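Local structure of VirX1 (Cyanophage Syn10, 6QGM) at residues 16-21 with 174-179; 23-28 with 58-63; 249-254 with 296-301; 276-281 with 307-312; 335-340 with 386-391. The protein iodinates diverse substrates, probably as a flavin-dependent halogenase of the tryptophan halogenase family. All blocks are in the same frame, centred on the assembly; numbering follows the deposited sequence.

Interaction 1 (16-21 with 174-179)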
# COMPACT_ATOMS: atom_id res chain seq x y z
N GLY B 16 14.10 28.58 19.03
CA GLY B 16 15.20 29.40 18.51
C GLY B 16 16.53 28.83 18.92
O GLY B 16 17.39 28.60 18.04
N TRP B 17 16.71 28.58 20.22
CA TRP B 17 18.00 28.16 20.80
C TRP B 17 18.25 26.67 20.55
O TRP B 17 19.42 26.29 20.41
CB TRP B 17 18.03 28.52 22.28
CG TRP B 17 18.14 30.00 22.46
CD1 TRP B 17 17.24 30.84 23.03
CD2 TRP B 17 19.22 30.82 22.00
NE1 TRP B 17 17.70 32.12 23.00
CE2 TRP B 17 18.91 32.15 22.36
CE3 TRP B 17 20.42 30.57 21.33
CZ2 TRP B 17 19.75 33.21 22.05
CZ3 TRP B 17 21.26 31.62 21.03
CH2 TRP B 17 20.92 32.92 21.39
N MET B 18 17.19 25.87 20.49
CA MET B 18 17.29 24.44 20.09
C MET B 18 17.87 24.37 18.68
O MET B 18 18.79 23.56 18.46
CB MET B 18 15.92 23.75 20.19
CG MET B 18 15.55 23.39 21.59
SD MET B 18 13.89 22.70 21.74
CE MET B 18 14.09 21.13 20.91
N THR B 19 17.39 25.22 17.78
CA THR B 19 17.86 25.32 16.37
C THR B 19 19.31 25.85 16.35
O THR B 19 20.17 25.21 15.72
CB THR B 19 16.90 26.19 15.53
OG1 THR B 19 15.58 25.69 15.70
CG2 THR B 19 17.25 26.20 14.06
N ALA B 20 19.58 26.95 17.05
CA ALA B 20 20.92 27.57 17.11
C ALA B 20 21.95 26.55 17.63
O ALA B 20 23.00 26.41 16.99
CB ALA B 20 20.90 28.82 17.97
N ALA B 21 21.66 25.87 18.74
CA ALA B 21 22.55 24.88 19.40
C ALA B 21 22.85 23.73 18.44
O ALA B 21 24.04 23.48 18.18
CB ALA B 21 21.92 24.38 20.67
N GLN B 174 17.65 28.86 27.35
CA GLN B 174 18.70 29.67 28.02
C GLN B 174 19.92 28.79 28.27
O GLN B 174 21.04 29.31 28.18
CB GLN B 174 18.16 30.30 29.31
CG GLN B 174 17.20 31.45 29.05
CD GLN B 174 17.82 32.50 28.17
OE1 GLN B 174 17.59 32.54 26.97
NE2 GLN B 174 18.66 33.34 28.75
N TYR B 175 19.74 27.50 28.56
CA TYR B 175 20.85 26.56 28.81
C TYR B 175 21.61 26.34 27.50
O TYR B 175 22.85 26.56 27.47
CB TYR B 175 20.35 25.26 29.43
CG TYR B 175 21.45 24.32 29.84
CD1 TYR B 175 22.11 24.46 31.05
CD2 TYR B 175 21.85 23.29 29.00
CE1 TYR B 175 23.13 23.60 31.41
CE2 TYR B 175 22.86 22.42 29.35
CZ TYR B 175 23.49 22.56 30.56
OH TYR B 175 24.48 21.69 30.91
N LEU B 176 20.89 25.94 26.45
CA LEU B 176 21.46 25.67 25.11
C LEU B 176 22.22 26.91 24.63
O LEU B 176 23.29 26.75 24.03
CB LEU B 176 20.32 25.29 24.16
CG LEU B 176 19.64 23.95 24.44
CD1 LEU B 176 18.65 23.61 23.35
CD2 LEU B 176 20.68 22.85 24.58
N LYS B 177 21.69 28.09 24.91
CA LYS B 177 22.29 29.41 24.57
C LYS B 177 23.68 29.54 25.19
O LYS B 177 24.66 29.72 24.44
CB LYS B 177 21.37 30.53 25.05
CG LYS B 177 21.84 31.95 24.74
CD LYS B 177 20.88 33.00 25.23
CE LYS B 177 21.34 33.68 26.50
NZ LYS B 177 20.77 35.04 26.59
N GLU B 178 23.77 29.43 26.52
CA GLU B 178 24.99 29.74 27.30
C GLU B 178 26.04 28.64 27.11
O GLU B 178 27.24 28.99 27.02
CB GLU B 178 24.70 29.99 28.78
CG GLU B 178 23.62 29.20 29.48
CD GLU B 178 23.18 29.85 30.79
OE1 GLU B 178 24.07 30.05 31.66
OE2 GLU B 178 21.94 30.15 30.93
N LYS B 179 25.61 27.37 27.00
CA LYS B 179 26.51 26.18 27.04
C LYS B 179 26.93 25.72 25.65
O LYS B 179 28.06 25.23 25.53
CB LYS B 179 25.84 25.02 27.77
CG LYS B 179 25.43 25.28 29.21
CD LYS B 179 26.48 25.81 30.15
CE LYS B 179 25.85 26.64 31.26
NZ LYS B 179 26.78 26.86 32.39

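Interaction 2 (23-28 with 58-63)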
# COMPACT_ATOMS: atom_id res chain seq x y z
N LEU B 23 22.42 23.39 15.09
CA LEU B 23 23.14 23.86 13.88
C LEU B 23 24.59 24.18 14.24
O LEU B 23 25.48 23.75 13.49
CB LEU B 23 22.41 25.08 13.29
CG LEU B 23 21.09 24.76 12.57
CD1 LEU B 23 20.49 26.01 11.91
CD2 LEU B 23 21.26 23.67 11.52
N SER B 24 24.83 24.90 15.34
CA SER B 24 26.19 25.35 15.76
C SER B 24 27.10 24.13 16.02
O SER B 24 28.30 24.20 15.70
CB SER B 24 26.14 26.27 16.96
OG SER B 24 25.88 25.54 18.15
N LYS B 25 26.54 23.04 16.56
CA LYS B 25 27.28 21.83 16.99
C LYS B 25 27.37 20.83 15.82
O LYS B 25 28.49 20.36 15.56
CB LYS B 25 26.63 21.21 18.22
CG LYS B 25 27.28 19.93 18.72
CD LYS B 25 27.25 19.76 20.22
CE LYS B 25 27.93 18.48 20.67
NZ LYS B 25 27.32 17.27 20.06
N LEU B 26 26.26 20.52 15.14
CA LEU B 26 26.18 19.44 14.11
C LEU B 26 26.49 19.98 12.71
O LEU B 26 26.70 19.16 11.80
CB LEU B 26 24.78 18.81 14.16
CG LEU B 26 24.33 18.30 15.53
CD1 LEU B 26 22.89 17.82 15.49
CD2 LEU B 26 25.22 17.18 16.01
N CYS B 27 26.52 21.30 12.50
CA CYS B 27 26.79 21.95 11.19
C CYS B 27 27.82 23.06 11.38
O CYS B 27 27.54 24.24 11.11
CB CYS B 27 25.50 22.48 10.56
SG CYS B 27 24.19 21.23 10.40
N PRO B 28 29.05 22.71 11.81
CA PRO B 28 30.08 23.70 12.14
C PRO B 28 30.45 24.62 10.97
O PRO B 28 30.92 25.70 11.22
CB PRO B 28 31.30 22.86 12.54
CG PRO B 28 30.74 21.49 12.85
CD PRO B 28 29.54 21.33 11.94
N HIS B 58 20.92 13.34 22.96
CA HIS B 58 22.07 12.44 22.65
C HIS B 58 22.92 13.08 21.53
O HIS B 58 24.16 13.05 21.66
CB HIS B 58 21.56 11.01 22.37
CG HIS B 58 21.41 10.19 23.61
ND1 HIS B 58 22.47 9.46 24.14
CD2 HIS B 58 20.37 9.96 24.45
CE1 HIS B 58 22.09 8.84 25.23
NE2 HIS B 58 20.80 9.12 25.44
N LEU B 59 22.27 13.67 20.52
CA LEU B 59 22.95 14.36 19.38
C LEU B 59 23.75 15.56 19.89
O LEU B 59 24.77 15.88 19.26
CB LEU B 59 21.90 14.81 18.35
CG LEU B 59 21.37 13.74 17.41
CD1 LEU B 59 20.09 14.22 16.74
CD2 LEU B 59 22.42 13.37 16.36
N LEU B 60 23.32 16.20 20.99
CA LEU B 60 23.99 17.40 21.56
C LEU B 60 24.89 17.02 22.75
O LEU B 60 25.46 17.96 23.33
CB LEU B 60 22.93 18.42 22.01
CG LEU B 60 22.12 19.06 20.88
CD1 LEU B 60 21.34 20.25 21.41
CD2 LEU B 60 23.01 19.51 19.73
N ASP B 61 24.98 15.72 23.09
CA ASP B 61 25.85 15.15 24.16
C ASP B 61 25.43 15.66 25.54
O ASP B 61 26.29 15.72 26.42
CB ASP B 61 27.32 15.49 23.94
CG ASP B 61 27.99 14.74 22.80
OD1 ASP B 61 27.85 13.49 22.76
OD2 ASP B 61 28.67 15.42 21.98
N LEU B 62 24.15 15.98 25.73
CA LEU B 62 23.63 16.58 26.99
C LEU B 62 23.36 15.46 27.99
O LEU B 62 22.47 14.66 27.72
CB LEU B 62 22.36 17.38 26.68
CG LEU B 62 22.59 18.71 25.97
CD1 LEU B 62 21.31 19.21 25.34
CD2 LEU B 62 23.15 19.76 26.90
N LYS B 63 24.08 15.45 29.11
CA LYS B 63 23.88 14.50 30.25
C LYS B 63 22.80 15.08 31.19
O LYS B 63 22.88 16.29 31.51
CB LYS B 63 25.19 14.27 31.02
CG LYS B 63 26.40 13.82 30.22
CD LYS B 63 26.11 12.78 29.16
CE LYS B 63 27.29 12.52 28.23
NZ LYS B 63 26.86 12.27 26.82

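Interaction 3 (249-254 with 296-301)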
# COMPACT_ATOMS: atom_id res chain seq x y z
N ALA B 249 -11.50 19.74 17.92
CA ALA B 249 -12.40 20.89 18.18
C ALA B 249 -11.67 21.99 18.97
O ALA B 249 -12.18 23.11 18.98
CB ALA B 249 -13.62 20.40 18.91
N ASN B 250 -10.55 21.69 19.60
CA ASN B 250 -9.88 22.60 20.58
C ASN B 250 -9.12 23.68 19.82
O ASN B 250 -8.25 23.35 19.03
CB ASN B 250 -9.04 21.80 21.58
CG ASN B 250 -9.89 20.89 22.44
OD1 ASN B 250 -11.08 21.13 22.58
ND2 ASN B 250 -9.29 19.86 23.03
N ASP B 251 -9.48 24.94 20.04
CA ASP B 251 -8.92 26.12 19.31
C ASP B 251 -8.42 27.18 20.30
O ASP B 251 -7.89 28.20 19.83
CB ASP B 251 -9.99 26.69 18.38
CG ASP B 251 -11.26 27.08 19.10
OD1 ASP B 251 -11.49 26.55 20.21
OD2 ASP B 251 -12.01 27.90 18.55
N LYS B 252 -8.58 26.94 21.60
CA LYS B 252 -8.16 27.87 22.68
C LYS B 252 -7.36 27.10 23.74
O LYS B 252 -7.60 25.88 23.90
CB LYS B 252 -9.39 28.48 23.35
CG LYS B 252 -10.36 29.18 22.42
CD LYS B 252 -9.70 30.25 21.57
CE LYS B 252 -10.68 31.03 20.73
NZ LYS B 252 -10.35 32.48 20.71
N ALA B 253 -6.48 27.80 24.45
CA ALA B 253 -5.82 27.28 25.68
C ALA B 253 -5.68 28.42 26.69
O ALA B 253 -5.49 29.57 26.28
CB ALA B 253 -4.47 26.67 25.36
N MET B 254 -5.85 28.12 27.96
CA MET B 254 -5.38 28.97 29.08
C MET B 254 -4.38 28.12 29.88
O MET B 254 -4.49 26.88 29.85
CB MET B 254 -6.55 29.46 29.95
CG MET B 254 -7.46 28.35 30.44
SD MET B 254 -8.92 28.95 31.26
CE MET B 254 -9.84 29.61 29.88
N TYR B 296 -9.49 23.80 25.26
CA TYR B 296 -10.96 23.79 25.13
C TYR B 296 -11.39 24.30 23.75
O TYR B 296 -10.53 24.78 22.99
CB TYR B 296 -11.61 24.61 26.24
CG TYR B 296 -11.36 26.10 26.20
CD1 TYR B 296 -10.17 26.64 26.67
CD2 TYR B 296 -12.34 26.98 25.76
CE1 TYR B 296 -9.95 28.01 26.67
CE2 TYR B 296 -12.13 28.35 25.75
CZ TYR B 296 -10.93 28.87 26.21
OH TYR B 296 -10.68 30.20 26.22
N SER B 297 -12.68 24.16 23.47
CA SER B 297 -13.31 24.49 22.17
C SER B 297 -14.27 25.66 22.38
O SER B 297 -15.28 25.46 23.08
CB SER B 297 -14.02 23.30 21.62
OG SER B 297 -14.69 23.62 20.42
N SER B 298 -13.97 26.81 21.76
CA SER B 298 -14.79 28.04 21.80
C SER B 298 -16.16 27.76 21.19
O SER B 298 -17.13 28.47 21.55
CB SER B 298 -14.10 29.17 21.11
OG SER B 298 -13.96 28.87 19.72
N ARG B 299 -16.24 26.76 20.32
CA ARG B 299 -17.49 26.24 19.71
C ARG B 299 -18.50 25.81 20.77
O ARG B 299 -19.72 25.86 20.47
CB ARG B 299 -17.22 24.96 18.92
CG ARG B 299 -16.76 25.11 17.47
CD ARG B 299 -17.38 24.12 16.51
NE ARG B 299 -16.49 23.04 16.12
CZ ARG B 299 -16.83 21.76 16.01
NH1 ARG B 299 -15.90 20.87 15.68
NH2 ARG B 299 -18.07 21.34 16.27
N PHE B 300 -18.04 25.35 21.94
CA PHE B 300 -18.91 24.69 22.95
C PHE B 300 -18.92 25.46 24.28
O PHE B 300 -19.77 25.09 25.11
CB PHE B 300 -18.46 23.24 23.13
CG PHE B 300 -18.65 22.38 21.92
CD1 PHE B 300 -19.89 21.87 21.58
CD2 PHE B 300 -17.57 22.08 21.10
CE1 PHE B 300 -20.05 21.08 20.45
CE2 PHE B 300 -17.73 21.26 19.99
CZ PHE B 300 -18.97 20.80 19.65
N VAL B 301 -18.04 26.43 24.49
CA VAL B 301 -17.90 27.14 25.80
C VAL B 301 -17.25 28.52 25.60
O VAL B 301 -16.34 28.65 24.75
CB VAL B 301 -17.13 26.28 26.82
CG1 VAL B 301 -15.65 26.14 26.45
CG2 VAL B 301 -17.28 26.78 28.25

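Interaction 4 (276-281 with 307-312)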
# COMPACT_ATOMS: atom_id res chain seq x y z
N MET B 276 -12.15 17.28 30.67
CA MET B 276 -13.10 18.26 31.27
C MET B 276 -14.38 18.29 30.43
O MET B 276 -14.53 17.39 29.58
CB MET B 276 -12.47 19.65 31.33
CG MET B 276 -11.13 19.66 32.02
SD MET B 276 -11.30 19.94 33.77
CE MET B 276 -11.57 21.72 33.78
N LYS B 277 -15.26 19.28 30.64
CA LYS B 277 -16.58 19.34 29.95
C LYS B 277 -16.40 19.69 28.47
O LYS B 277 -17.18 19.17 27.66
CB LYS B 277 -17.53 20.31 30.66
CG LYS B 277 -18.03 19.83 32.02
CD LYS B 277 -18.71 20.88 32.86
CE LYS B 277 -19.69 20.26 33.84
NZ LYS B 277 -20.24 21.27 34.77
N ASN B 278 -15.40 20.52 28.14
CA ASN B 278 -15.20 21.11 26.78
C ASN B 278 -13.74 20.96 26.33
O ASN B 278 -13.34 21.73 25.44
CB ASN B 278 -15.62 22.58 26.73
CG ASN B 278 -16.99 22.80 27.30
OD1 ASN B 278 -18.00 22.51 26.66
ND2 ASN B 278 -17.04 23.28 28.53
N GLY B 279 -13.00 20.00 26.88
CA GLY B 279 -11.60 19.73 26.52
C GLY B 279 -10.90 18.90 27.58
O GLY B 279 -11.50 17.92 28.06
N TRP B 280 -9.68 19.28 27.93
CA TRP B 280 -8.84 18.52 28.91
C TRP B 280 -7.79 19.47 29.52
O TRP B 280 -7.43 20.46 28.87
CB TRP B 280 -8.21 17.29 28.23
CG TRP B 280 -7.19 17.67 27.23
CD1 TRP B 280 -7.41 18.10 25.95
CD2 TRP B 280 -5.77 17.74 27.43
NE1 TRP B 280 -6.22 18.41 25.35
CE2 TRP B 280 -5.20 18.21 26.23
CE3 TRP B 280 -4.92 17.44 28.50
CZ2 TRP B 280 -3.83 18.38 26.08
CZ3 TRP B 280 -3.56 17.59 28.34
CH2 TRP B 280 -3.03 18.07 27.15
N VAL B 281 -7.36 19.18 30.74
CA VAL B 281 -6.34 19.95 31.50
C VAL B 281 -5.08 19.10 31.62
O VAL B 281 -5.19 17.91 31.98
CB VAL B 281 -6.90 20.38 32.88
CG1 VAL B 281 -5.82 20.78 33.86
CG2 VAL B 281 -7.90 21.49 32.71
N GLU B 307 -12.77 29.28 32.14
CA GLU B 307 -11.88 29.73 33.23
C GLU B 307 -12.49 29.37 34.59
O GLU B 307 -11.73 29.02 35.52
CB GLU B 307 -11.61 31.22 33.12
CG GLU B 307 -10.73 31.72 34.26
CD GLU B 307 -10.14 33.09 34.03
OE1 GLU B 307 -9.77 33.35 32.86
OE2 GLU B 307 -10.06 33.87 35.01
N ALA B 308 -13.81 29.49 34.72
CA ALA B 308 -14.54 29.14 35.95
C ALA B 308 -14.42 27.62 36.17
O ALA B 308 -14.07 27.20 37.29
CB ALA B 308 -15.97 29.62 35.84
N GLU B 309 -14.68 26.84 35.12
CA GLU B 309 -14.39 25.38 35.04
C GLU B 309 -12.99 25.08 35.57
O GLU B 309 -12.87 24.24 36.49
CB GLU B 309 -14.45 24.92 33.59
CG GLU B 309 -15.68 24.12 33.21
CD GLU B 309 -15.51 23.48 31.84
OE1 GLU B 309 -14.87 22.38 31.79
OE2 GLU B 309 -15.95 24.10 30.82
N PHE B 310 -11.97 25.73 35.00
CA PHE B 310 -10.52 25.45 35.22
C PHE B 310 -10.15 25.71 36.68
O PHE B 310 -9.52 24.84 37.30
CB PHE B 310 -9.67 26.27 34.25
CG PHE B 310 -8.19 25.95 34.29
CD1 PHE B 310 -7.73 24.64 34.36
CD2 PHE B 310 -7.25 26.97 34.21
CE1 PHE B 310 -6.37 24.37 34.39
CE2 PHE B 310 -5.89 26.69 34.23
CZ PHE B 310 -5.45 25.39 34.32
N ARG B 311 -10.56 26.87 37.20
CA ARG B 311 -10.33 27.28 38.62
C ARG B 311 -11.02 26.29 39.56
O ARG B 311 -10.36 25.86 40.52
CB ARG B 311 -10.83 28.71 38.86
CG ARG B 311 -9.98 29.77 38.19
CD ARG B 311 -10.43 31.18 38.48
NE ARG B 311 -9.67 32.11 37.66
CZ ARG B 311 -8.44 32.54 37.94
NH1 ARG B 311 -7.80 32.13 39.03
NH2 ARG B 311 -7.85 33.39 37.12
N GLU B 312 -12.28 25.93 39.28
CA GLU B 312 -13.06 24.94 40.07
C GLU B 312 -12.27 23.64 40.11
O GLU B 312 -12.08 23.09 41.21
CB GLU B 312 -14.47 24.74 39.49
CG GLU B 312 -15.49 25.78 39.95
CD GLU B 312 -16.93 25.60 39.46
OE1 GLU B 312 -17.14 25.13 38.31
OE2 GLU B 312 -17.86 25.92 40.24

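Interaction 5 (335-340 with 386-391)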
# COMPACT_ATOMS: atom_id res chain seq x y z
N ARG B 335 3.14 24.22 3.84
CA ARG B 335 4.57 23.89 3.65
C ARG B 335 5.38 24.51 4.78
O ARG B 335 5.02 25.61 5.23
CB ARG B 335 5.09 24.44 2.33
CG ARG B 335 4.64 23.66 1.11
CD ARG B 335 5.22 24.24 -0.16
NE ARG B 335 4.82 25.63 -0.31
CZ ARG B 335 5.32 26.46 -1.21
NH1 ARG B 335 6.20 26.05 -2.10
NH2 ARG B 335 4.89 27.71 -1.25
N ALA B 336 6.45 23.83 5.19
CA ALA B 336 7.39 24.27 6.25
C ALA B 336 8.54 25.07 5.62
O ALA B 336 8.93 26.11 6.20
CB ALA B 336 7.90 23.06 6.97
N TRP B 337 9.06 24.59 4.49
CA TRP B 337 10.17 25.22 3.73
C TRP B 337 9.60 25.89 2.49
O TRP B 337 9.17 25.18 1.57
CB TRP B 337 11.21 24.16 3.37
CG TRP B 337 12.57 24.72 3.08
CD1 TRP B 337 12.87 25.94 2.54
CD2 TRP B 337 13.82 24.05 3.30
NE1 TRP B 337 14.23 26.08 2.42
CE2 TRP B 337 14.83 24.94 2.88
CE3 TRP B 337 14.17 22.81 3.82
CZ2 TRP B 337 16.19 24.61 2.95
CZ3 TRP B 337 15.51 22.49 3.90
CH2 TRP B 337 16.50 23.36 3.45
N VAL B 338 9.56 27.23 2.49
CA VAL B 338 9.04 28.06 1.36
C VAL B 338 10.14 29.04 0.98
O VAL B 338 10.60 29.78 1.88
CB VAL B 338 7.75 28.79 1.78
CG1 VAL B 338 7.29 29.76 0.71
CG2 VAL B 338 6.65 27.82 2.14
N ASN B 339 10.53 29.07 -0.29
CA ASN B 339 11.70 29.83 -0.77
C ASN B 339 12.84 29.59 0.21
O ASN B 339 13.03 28.40 0.57
CB ASN B 339 11.32 31.30 -0.99
CG ASN B 339 10.29 31.41 -2.08
OD1 ASN B 339 9.18 31.84 -1.83
ND2 ASN B 339 10.63 30.94 -3.27
N ASN B 340 13.50 30.65 0.68
CA ASN B 340 14.72 30.57 1.53
C ASN B 340 14.35 30.79 3.00
O ASN B 340 15.18 31.36 3.73
CB ASN B 340 15.79 31.55 1.03
CG ASN B 340 15.41 33.00 1.18
OD1 ASN B 340 14.23 33.35 1.15
ND2 ASN B 340 16.41 33.85 1.37
N ASP B 386 11.28 19.71 -0.96
CA ASP B 386 9.95 19.08 -1.19
C ASP B 386 9.85 17.82 -0.32
O ASP B 386 8.78 17.63 0.30
CB ASP B 386 9.72 18.83 -2.69
CG ASP B 386 9.50 20.12 -3.47
OD1 ASP B 386 9.32 21.17 -2.83
OD2 ASP B 386 9.49 20.09 -4.73
N GLY B 387 10.92 17.03 -0.23
CA GLY B 387 11.03 15.85 0.65
C GLY B 387 10.88 16.21 2.11
O GLY B 387 10.18 15.48 2.82
N PHE B 388 11.53 17.30 2.54
CA PHE B 388 11.46 17.87 3.92
C PHE B 388 10.00 18.22 4.25
O PHE B 388 9.51 17.88 5.34
CB PHE B 388 12.35 19.12 4.00
CG PHE B 388 12.35 19.81 5.33
CD1 PHE B 388 11.36 20.70 5.69
CD2 PHE B 388 13.38 19.61 6.21
CE1 PHE B 388 11.39 21.35 6.91
CE2 PHE B 388 13.42 20.26 7.43
CZ PHE B 388 12.41 21.11 7.80
N ASN B 389 9.32 18.92 3.33
CA ASN B 389 7.91 19.34 3.46
C ASN B 389 7.05 18.08 3.58
O ASN B 389 6.24 18.00 4.50
CB ASN B 389 7.49 20.27 2.32
CG ASN B 389 8.11 21.66 2.41
OD1 ASN B 389 8.55 22.09 3.47
ND2 ASN B 389 8.12 22.38 1.30
N TYR B 390 7.25 17.10 2.71
CA TYR B 390 6.46 15.84 2.73
C TYR B 390 6.68 15.12 4.06
O TYR B 390 5.69 14.76 4.71
CB TYR B 390 6.79 14.92 1.55
CG TYR B 390 5.93 13.68 1.55
CD1 TYR B 390 6.24 12.61 2.37
CD2 TYR B 390 4.78 13.60 0.81
CE1 TYR B 390 5.44 11.48 2.43
CE2 TYR B 390 3.98 12.48 0.83
CZ TYR B 390 4.31 11.41 1.64
OH TYR B 390 3.52 10.29 1.64
N THR B 391 7.92 14.89 4.46
CA THR B 391 8.25 14.14 5.69
C THR B 391 7.55 14.77 6.88
O THR B 391 6.94 14.04 7.68
CB THR B 391 9.76 14.05 5.90
OG1 THR B 391 10.21 13.27 4.79
CG2 THR B 391 10.16 13.45 7.23

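Interaction 1 (16-21 with 174-179)
W17, L176 and K177 carry this helix-to-helix contact, which joins the start of the Rossmann-type dinucleotide fold to helix 169-181. The segments 16-21 and 174-179 run in roughly the same direction, their axes 8.4 Å apart at closest approach and crossing at 32°. W17 holds CG beside its own backbone N, and the indole lies alongside the K177 chain, both side chains pointing the same way. K177, with CG anti to the backbone N (chi1 -179°), lays its methylenes over one face of the indole: K177 CG sits 3.5 Å from the centroid of the W17 six-membered ring, only 8° off the ring normal, a CH-pi contact. One bond further on, K177 CD comes to 3.4 Å from W17 CZ2; the chain then bends at chi3 and carries the amine away from the helix pair. L176 fills the other half: its CB meets A21 CB at 3.9 Å, and its side chain crosses M18 obliquely, L176 CD1 3.6 Å from M18 CG. W17 NE1 is hydrogen-bonded to E36 OE1, and the ring also meets H188 edge-to-face. G16 belongs to a GxGxxG-like pattern, consistent with a nucleotide-binding turn ahead of this helix. With mostly hydrocarbon and aromatic surface in the contact, its hold comes from shape and dispersion, and the lysine serves it through its aliphatic stem.

Interaction 2 (23-28 with 58-63)
K25 NZ is gripped twice: by a salt bridge to D61 OD2 at 3.0 Å and by a weak hydrogen bond to L59 O, also 3.0 Å away. The lysine leaves its helix with CG anti to the backbone N (chi1 178°), and bends at chi2 and chi4 bring the ammonium to the end of helix 52-59. It meets the carboxylate from above, 54° out of the D61 plane, the two side chains crossing at about a right angle. D61 has positive phi (64°) and closes that helix in a Schellman motif, so the ammonium lies where the helix ends, a place at which its charge would probably be favourable. The other carboxylate oxygen, D61 OD1, forms a salt bridge with K478 of the second subunit, putting the acid between two lysines. Beside this polar end L26 CD1 packs 4.3 Å from L59 CB, an apolar contact, while L26 CD2 lies against the L59 carbonyl, 3.5 Å from L59 O. Y476 of the second subunit packs on both leucines. The contact thus ties the last turn of helix 14-26 to the end of helix 52-59; L26 also touches helix 360-373, and L60 leans on I180 of helix 169-181.

Interaction 3 (249-254 with 296-301)
A classic beta bulge joins the strand that starts at K252 to the end of strand 290-296 in the mixed seven-stranded sheet, setting two residues, D251 and K252, opposite the single residue Y296. Among the backbone bonds, Y296 O accepts two N-H groups. D251 N reaches it in the carbonyl plane at 3.1 Å, and K252 N comes nearly along the C=O axis at 3.2 Å. The return bond, Y296 N to K252 O, is almost straight at 169° and completes the antiparallel hydrogen-bonded pair.

Side-chain bonds continue the link beyond the strand end. The D251 carboxylate, its CG in the crowded position between N and carbonyl carbon (chi1 57°), takes S298 with both oxygens through their syn lone pairs: S298 N gives to OD1 at 2.9 Å, and S298 OG to OD2. Further along, S297 OG donates to A249 O from above the carbonyl plane. N250 turns its amide to other partners, E352 and Y417.

Apolar packing centres on Y296. K252 CB lies over one face of the ring, 3.5 Å from its centroid, in a CH-pi contact. M254, whose chain bends at chi3, crosses the tyrosine at about a right angle; helix 303-314 touches both. The M254 methyl CE ends 3.6 Å from Y296 CE1.

Interaction 4 (276-281 with 307-312)
E309 extends from helix 303-314 across the turn at 276-278, and its carboxylate overlaps the CB atoms of M276 and K277, with E309 OE1 3.7 Å from M276 CB. Each carboxylate oxygen takes a different donor, both weakly. K277 N points to E309 OE1 at 3.3 Å. N278 ND2 approaches E309 OE2 at 2.7 Å, but the bond is bent to 129° at the hydrogen; the two side chains cross at about a right angle, amide and carboxylate planes 62° apart. Y294 OH adds a further weak bond to OE1 and also accepts from N278 N, so the tyrosine links turn and acid. The donors lie in the turn of a beta hairpin, where M276 N bonds to G279 O, joining strands 270-275 and 279-285 of the mixed seven-stranded sheet, with helix 303-314 packed against it. M276 slides past E309 in the opposite direction; bends at chi2 and chi3 bring its methyl CE to 4.1 Å from F310 CA. Further along strand 279-285, F310, its CG anti to the backbone N (chi1 -174°), swings its ring toward V281. V281 CG2 packs obliquely on F310 CD1 at 3.6 Å, while V281 CG1 touches CE1 of the same ring. T292 of the neighbouring strand lies against both of these side chains, and T256 and M254 of strand 252-258 border F310 from across the sheet.

Interaction 5 (335-340 with 386-391)
The chain at 335-340 passes helix 382-408 with R335 closest to N389, their CA atoms 5.6 Å apart, and enters strand 337-338 with W337 N and W337 O turned to one side chain. N389 meets them with its amide, CG beside its own backbone N. Its OD1 takes W337 N on a lone pair in the carbonyl plane at 2.7 Å, and a weak bond from A336 N at 3.2 Å. N389 ND2 returns a bond to W337 O, 3.0 Å long and nearly straight at 173°, in the amide plane to within 3°. Two good bonds and one weak one thus fix the rotation of this buried amide. Next to it, W337 and F388 form a T-shaped stack: the indole edge, led by CE3, points over the F388 face, planes at 87° and W337 CE3 3.8 Å from F388 CG. A336 CB meets the F388 ring at its edge. R335 lays its CB, CG and CD near N389 ND2, while its guanidinium reaches E239 in a salt bridge. The strand lies at one edge of the eight-stranded sheet within this chain; V342 of strand 341-343 and helix 360-373 pack on both rings, and the second subunit packs on D386, Y390 and T391.

Overall arrangement
Interactions 1 and 2 share helix 14-26 and touch where Y175, L176 and A21 meet L60 and L62, their centres 10 Å apart; the first is buried and apolar, the second partly buried and charged, where the second subunit comes in. Interactions 3 and 4 form another pair at the seven-stranded sheet, linked by a probable hydrogen bond from S297 N to N278 O; one is bulged backbone pairing at the ends of two inner strands, extended by side-chain bonds, the other helix-on-sheet packing tied by a carboxylate. The two pairs stand far apart. Interaction 5, buried and held by one amide, joins the eight-stranded sheet to helix 382-408 and, like interaction 2, meets the second subunit.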